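Local coordinates for mariner Mos1 transposase (Drosophila mauritiana, PDB 4MDB), which moves the Mos1 transposon by a cut-and-paste mechanism, here as its metal-dependent catalytic domain with the drug raltegravir bound at the active site, at residues A[71-79]-A[162-171]. The protein carries 1 engineered substitution. Residues are numbered along the deposited sequence; the frame is centred on the assembly and turned at random. Where two conformers were deposited one is given.
With MG (magnesium ion), chain C; RLT (N-(4-fluorobenzyl)-5-hydroxy-1-methyl-2-(1-methyl-1-{[(5-methyl-1,3,4-oxadiazol-2-yl)carbonyl]amino}ethyl)-6-oxo-1,6-di hydropyrimidine-4-carboxamide), chain B.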
loop_
_atom_site.group_PDB
_atom_site.type_symbol
_atom_site.label_atom_id
_atom_site.label_comp_id
_atom_site.label_asym_id
_atom_site.label_seq_id
_atom_site.Cartn_x
_atom_site.Cartn_y
_atom_site.Cartn_z
ATOM N N THR A 71 -11.162 0.763 -14.156
ATOM C CA THR A 71 -10.337 -0.380 -13.902
ATOM C C THR A 71 -9.652 -0.146 -12.536
ATOM O O THR A 71 -9.307 0.949 -12.201
ATOM C CB THR A 71 -9.268 -0.579 -14.999
ATOM O OG1 THR A 71 -8.348 -1.597 -14.626
ATOM C CG2 THR A 71 -8.517 0.728 -15.280
ATOM N N MET A 72 -9.522 -1.205 -11.774
ATOM C CA MET A 72 -8.867 -1.108 -10.499
ATOM C C MET A 72 -7.377 -1.374 -10.665
ATOM O O MET A 72 -6.941 -2.404 -11.192
ATOM C CB MET A 72 -9.458 -2.110 -9.543
ATOM C CG MET A 72 -9.145 -1.794 -8.107
ATOM S SD MET A 72 -9.954 -2.864 -6.914
ATOM C CE MET A 72 -11.621 -2.349 -7.258
ATOM N N LEU A 73 -6.610 -0.430 -10.163
ATOM C CA LEU A 73 -5.160 -0.592 -10.001
ATOM C C LEU A 73 -4.954 -1.207 -8.636
ATOM O O LEU A 73 -5.434 -0.651 -7.609
ATOM C CB LEU A 73 -4.438 0.690 -10.135
ATOM C CG LEU A 73 -2.964 0.779 -9.772
ATOM C CD1 LEU A 73 -2.100 -0.057 -10.684
ATOM C CD2 LEU A 73 -2.559 2.199 -9.796
ATOM N N CYS A 74 -4.137 -2.260 -8.597
ATOM C CA CYS A 74 -3.721 -2.907 -7.345
ATOM C C CYS A 74 -2.211 -2.872 -7.395
ATOM O O CYS A 74 -1.627 -3.469 -8.286
ATOM C CB CYS A 74 -4.194 -4.316 -7.306
ATOM S SG CYS A 74 -5.995 -4.500 -7.601
ATOM N N VAL A 75 -1.576 -2.207 -6.458
ATOM C CA VAL A 75 -0.123 -2.076 -6.599
ATOM C C VAL A 75 0.541 -2.270 -5.253
ATOM O O VAL A 75 0.038 -1.836 -4.220
ATOM C CB VAL A 75 0.232 -0.677 -7.217
ATOM C CG1 VAL A 75 -0.373 0.461 -6.388
ATOM C CG2 VAL A 75 1.707 -0.414 -7.285
ATOM N N TRP A 76 1.753 -2.781 -5.322
ATOM C CA TRP A 76 2.600 -3.055 -4.151
ATOM C C TRP A 76 4.000 -2.531 -4.411
ATOM O O TRP A 76 4.507 -2.676 -5.498
ATOM C CB TRP A 76 2.648 -4.525 -3.759
ATOM C CG TRP A 76 1.333 -5.110 -3.451
ATOM C CD1 TRP A 76 0.747 -5.188 -2.215
ATOM C CD2 TRP A 76 0.340 -5.581 -4.379
ATOM N NE1 TRP A 76 -0.518 -5.728 -2.303
ATOM C CE2 TRP A 76 -0.760 -6.010 -3.627
ATOM C CE3 TRP A 76 0.323 -5.771 -5.786
ATOM C CZ2 TRP A 76 -1.917 -6.529 -4.226
ATOM C CZ3 TRP A 76 -0.832 -6.270 -6.375
ATOM C CH2 TRP A 76 -1.911 -6.644 -5.587
ATOM N N TRP A 77 4.606 -1.954 -3.376
ATOM C CA TRP A 77 5.857 -1.226 -3.513
ATOM C C TRP A 77 6.618 -1.129 -2.228
ATOM O O TRP A 77 6.072 -1.409 -1.167
ATOM C CB TRP A 77 5.634 0.131 -4.116
ATOM C CG TRP A 77 4.738 1.063 -3.294
ATOM C CD1 TRP A 77 3.397 0.957 -3.154
ATOM C CD2 TRP A 77 5.136 2.209 -2.525
ATOM N NE1 TRP A 77 2.921 1.984 -2.365
ATOM C CE2 TRP A 77 3.956 2.784 -1.987
ATOM C CE3 TRP A 77 6.343 2.839 -2.281
ATOM C CZ2 TRP A 77 3.998 3.936 -1.166
ATOM C CZ3 TRP A 77 6.384 3.986 -1.542
ATOM C CH2 TRP A 77 5.213 4.537 -0.976
ATOM N N ASP A 78 7.898 -0.772 -2.317
ATOM C CA ASP A 78 8.726 -0.538 -1.170
ATOM C C ASP A 78 9.646 0.644 -1.426
ATOM O O ASP A 78 9.427 1.413 -2.355
ATOM C CB ASP A 78 9.429 -1.835 -0.767
ATOM C CG ASP A 78 10.571 -2.231 -1.772
ATOM O OD1 ASP A 78 10.790 -1.490 -2.730
ATOM O OD2 ASP A 78 11.332 -3.173 -1.452
ATOM N N GLN A 79 10.653 0.836 -0.577
ATOM C CA GLN A 79 11.431 2.039 -0.638
ATOM C C GLN A 79 12.300 2.045 -1.892
ATOM O O GLN A 79 12.871 3.108 -2.178
ATOM C CB GLN A 79 12.329 2.160 0.606
ATOM C CG GLN A 79 13.316 1.058 0.710
ATOM C CD GLN A 79 14.324 1.332 1.796
ATOM O OE1 GLN A 79 13.947 1.573 2.934
ATOM N NE2 GLN A 79 15.602 1.267 1.460
ATOM N N PRO A 162 1.175 4.648 3.181
ATOM C CA PRO A 162 2.017 5.311 2.157
ATOM C C PRO A 162 1.416 5.286 0.728
ATOM O O PRO A 162 1.634 6.254 -0.025
ATOM C CB PRO A 162 3.348 4.581 2.246
ATOM C CG PRO A 162 3.423 4.098 3.684
ATOM C CD PRO A 162 1.985 3.755 4.012
ATOM N N SER A 163 0.696 4.249 0.351
ATOM C CA SER A 163 0.077 4.217 -0.960
ATOM C C SER A 163 -0.884 5.365 -1.144
ATOM O O SER A 163 -0.933 5.928 -2.256
ATOM C CB SER A 163 -0.635 2.914 -1.238
ATOM O OG SER A 163 0.233 1.753 -1.149
ATOM N N ASP A 164 -1.594 5.724 -0.062
ATOM C CA ASP A 164 -2.540 6.863 -0.148
ATOM C C ASP A 164 -1.879 8.223 0.021
ATOM O O ASP A 164 -2.042 9.080 -0.853
ATOM C CB ASP A 164 -3.658 6.619 0.869
ATOM C CG ASP A 164 -4.603 5.508 0.373
ATOM O OD1 ASP A 164 -4.948 5.520 -0.852
ATOM O OD2 ASP A 164 -4.991 4.640 1.119
ATOM N N TYR A 165 -1.138 8.451 1.083
ATOM C CA TYR A 165 -0.603 9.809 1.272
ATOM C C TYR A 165 0.577 10.203 0.418
ATOM O O TYR A 165 0.820 11.403 0.227
ATOM C CB TYR A 165 -0.227 10.020 2.740
ATOM C CG TYR A 165 0.994 9.242 3.285
ATOM C CD1 TYR A 165 2.287 9.558 2.907
ATOM C CD2 TYR A 165 0.840 8.206 4.197
ATOM C CE1 TYR A 165 3.375 8.872 3.380
ATOM C CE2 TYR A 165 1.918 7.538 4.708
ATOM C CZ TYR A 165 3.206 7.841 4.303
ATOM O OH TYR A 165 4.366 7.213 4.765
ATOM N N HIS A 166 1.256 9.220 -0.174
ATOM C CA HIS A 166 2.370 9.436 -1.042
ATOM C C HIS A 166 2.132 9.028 -2.484
ATOM O O HIS A 166 2.139 9.870 -3.359
ATOM C CB HIS A 166 3.616 8.771 -0.471
ATOM C CG HIS A 166 4.867 9.180 -1.129
ATOM N ND1 HIS A 166 5.473 10.384 -0.896
ATOM C CD2 HIS A 166 5.633 8.546 -2.065
ATOM C CE1 HIS A 166 6.583 10.473 -1.605
ATOM N NE2 HIS A 166 6.677 9.399 -2.363
ATOM N N LEU A 167 1.955 7.749 -2.754
ATOM C CA LEU A 167 1.972 7.235 -4.115
ATOM C C LEU A 167 0.778 7.723 -4.913
ATOM O O LEU A 167 0.955 8.358 -5.991
ATOM C CB LEU A 167 2.025 5.701 -4.100
ATOM C CG LEU A 167 2.078 5.106 -5.521
ATOM C CD1 LEU A 167 3.430 5.380 -6.113
ATOM C CD2 LEU A 167 1.872 3.614 -5.474
ATOM N N PHE A 168 -0.412 7.466 -4.422
ATOM C CA PHE A 168 -1.675 7.837 -5.139
ATOM C C PHE A 168 -1.914 9.348 -5.046
ATOM O O PHE A 168 -2.512 9.902 -5.952
ATOM C CB PHE A 168 -2.842 7.120 -4.571
ATOM C CG PHE A 168 -2.869 5.619 -4.830
ATOM C CD1 PHE A 168 -2.155 5.003 -5.924
ATOM C CD2 PHE A 168 -3.552 4.818 -3.992
ATOM C CE1 PHE A 168 -2.219 3.660 -6.102
ATOM C CE2 PHE A 168 -3.599 3.460 -4.156
ATOM C CZ PHE A 168 -2.930 2.861 -5.260
ATOM N N ALA A 169 -1.427 10.027 -4.022
ATOM C CA ALA A 169 -1.465 11.504 -3.898
ATOM C C ALA A 169 -0.746 12.129 -5.103
ATOM O O ALA A 169 -1.319 12.924 -5.855
ATOM C CB ALA A 169 -0.825 11.949 -2.602
ATOM N N SER A 170 0.459 11.664 -5.379
ATOM C CA SER A 170 1.260 12.123 -6.558
ATOM C C SER A 170 0.585 11.700 -7.847
ATOM O O SER A 170 0.470 12.503 -8.790
ATOM C CB SER A 170 2.634 11.476 -6.528
ATOM O OG SER A 170 3.461 12.046 -7.511
ATOM N N MET A 171 0.146 10.454 -7.912
ATOM C CA MET A 171 -0.431 9.838 -9.159
ATOM C C MET A 171 -1.738 10.514 -9.511
ATOM O O MET A 171 -2.020 10.817 -10.656
ATOM C CB MET A 171 -0.715 8.373 -8.958
ATOM C CG MET A 171 -0.988 7.593 -10.250
ATOM S SD MET A 171 -1.648 5.976 -10.001
ATOM C CE MET A 171 -0.133 5.227 -9.377
HETATM MG MG MG C . -6.272 3.939 -0.621
HETATM C CAA RLT B . -12.869 1.256 7.732
HETATM C CAB RLT B . -9.326 7.058 0.815
HETATM C CAC RLT B . -11.300 6.884 3.144
HETATM C CAD RLT B . -12.583 6.158 0.822
HETATM O OAE RLT B . -9.412 0.733 1.145
HETATM O OAF RLT B . -11.048 4.274 4.628
HETATM O OAG RLT B . -7.596 5.424 0.099
HETATM O OAH RLT B . -7.618 2.768 0.381
HETATM F FAI RLT B . -12.000 -1.292 7.532
HETATM C CAJ RLT B . -10.835 -0.541 5.581
HETATM C CAK RLT B . -13.138 -1.156 5.423
HETATM C CAL RLT B . -10.829 -0.226 4.207
HETATM C CAM RLT B . -13.141 -0.847 4.056
HETATM C CAN RLT B . -12.049 -0.039 1.954
HETATM N NAO RLT B . -14.535 1.841 5.749
HETATM N NAP RLT B . -14.334 2.725 4.655
HETATM N NAQ RLT B . -10.945 3.735 1.861
HETATM N NAR RLT B . -11.526 1.328 1.837
HETATM N NAS RLT B . -12.672 4.818 3.036
HETATM O OAT RLT B . -12.469 2.712 5.945
HETATM C CAU RLT B . -10.211 1.541 1.535
HETATM C CAV RLT B . -12.174 4.155 4.117
HETATM C CAW RLT B . -13.388 1.885 6.474
HETATM C CAX RLT B . -11.999 -1.008 6.199
HETATM C CAY RLT B . -11.997 -0.386 3.425
HETATM C CAZ RLT B . -8.722 3.421 0.770
HETATM C CBA RLT B . -13.069 3.197 4.815
HETATM C CBB RLT B . -9.908 2.916 1.436
HETATM C CBC RLT B . -10.839 5.083 1.730
HETATM C CBD RLT B . -8.582 4.852 0.659
HETATM N NBE RLT B . -9.666 5.629 1.102
HETATM C CBF RLT B . -12.107 5.915 2.282
HETATM O O HOH W 1 -7.104 3.959 -2.490
#
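Trp77 lays its indole against the first turn of helix 162-175 and makes the one polar link of this contact: NE1 donates to Ser163 OG at 3.0 Å, with an N-H...O angle of 157° and the hydroxyl slightly tilted from the ring plane. Here the packing is tightest. The carbonyl carbon of Pro162 lies at the edge of the ring, in its plane, 3.5 Å from Trp77 CZ2, and Pro162 CB packs close by, while Leu167 CD2 comes over one face in a CH-pi contact, 4.0 Å from the centroid of the five-membered ring. CG of Trp77 stands between its own backbone N and carbonyl carbon (chi1 62°), which brings the indole down onto the helix.

Further back along the strand the fit is purely apolar and looser. Val75 CG1 lies 3.7 Å from Phe168 CZ, and Leu73 meets Met171 tip to tip, CD2 to SD at 3.9 Å. Helix 183-196 adds Leu190 against Leu73.

The helix runs nearly perpendicular to the strand (97°) across one face of the RNase H-like sheet. On its more open side Asp164 points away from the strand and grips magnesium through both oxygens, OD1 at 2.1 Å from the metal; raltegravir, a water and Asp36 also bind this ion. A buried hydrophobic seam with a single directional bond is thus consistent with the helix holding Asp164, third aspartate of the DDD motif, at the metal.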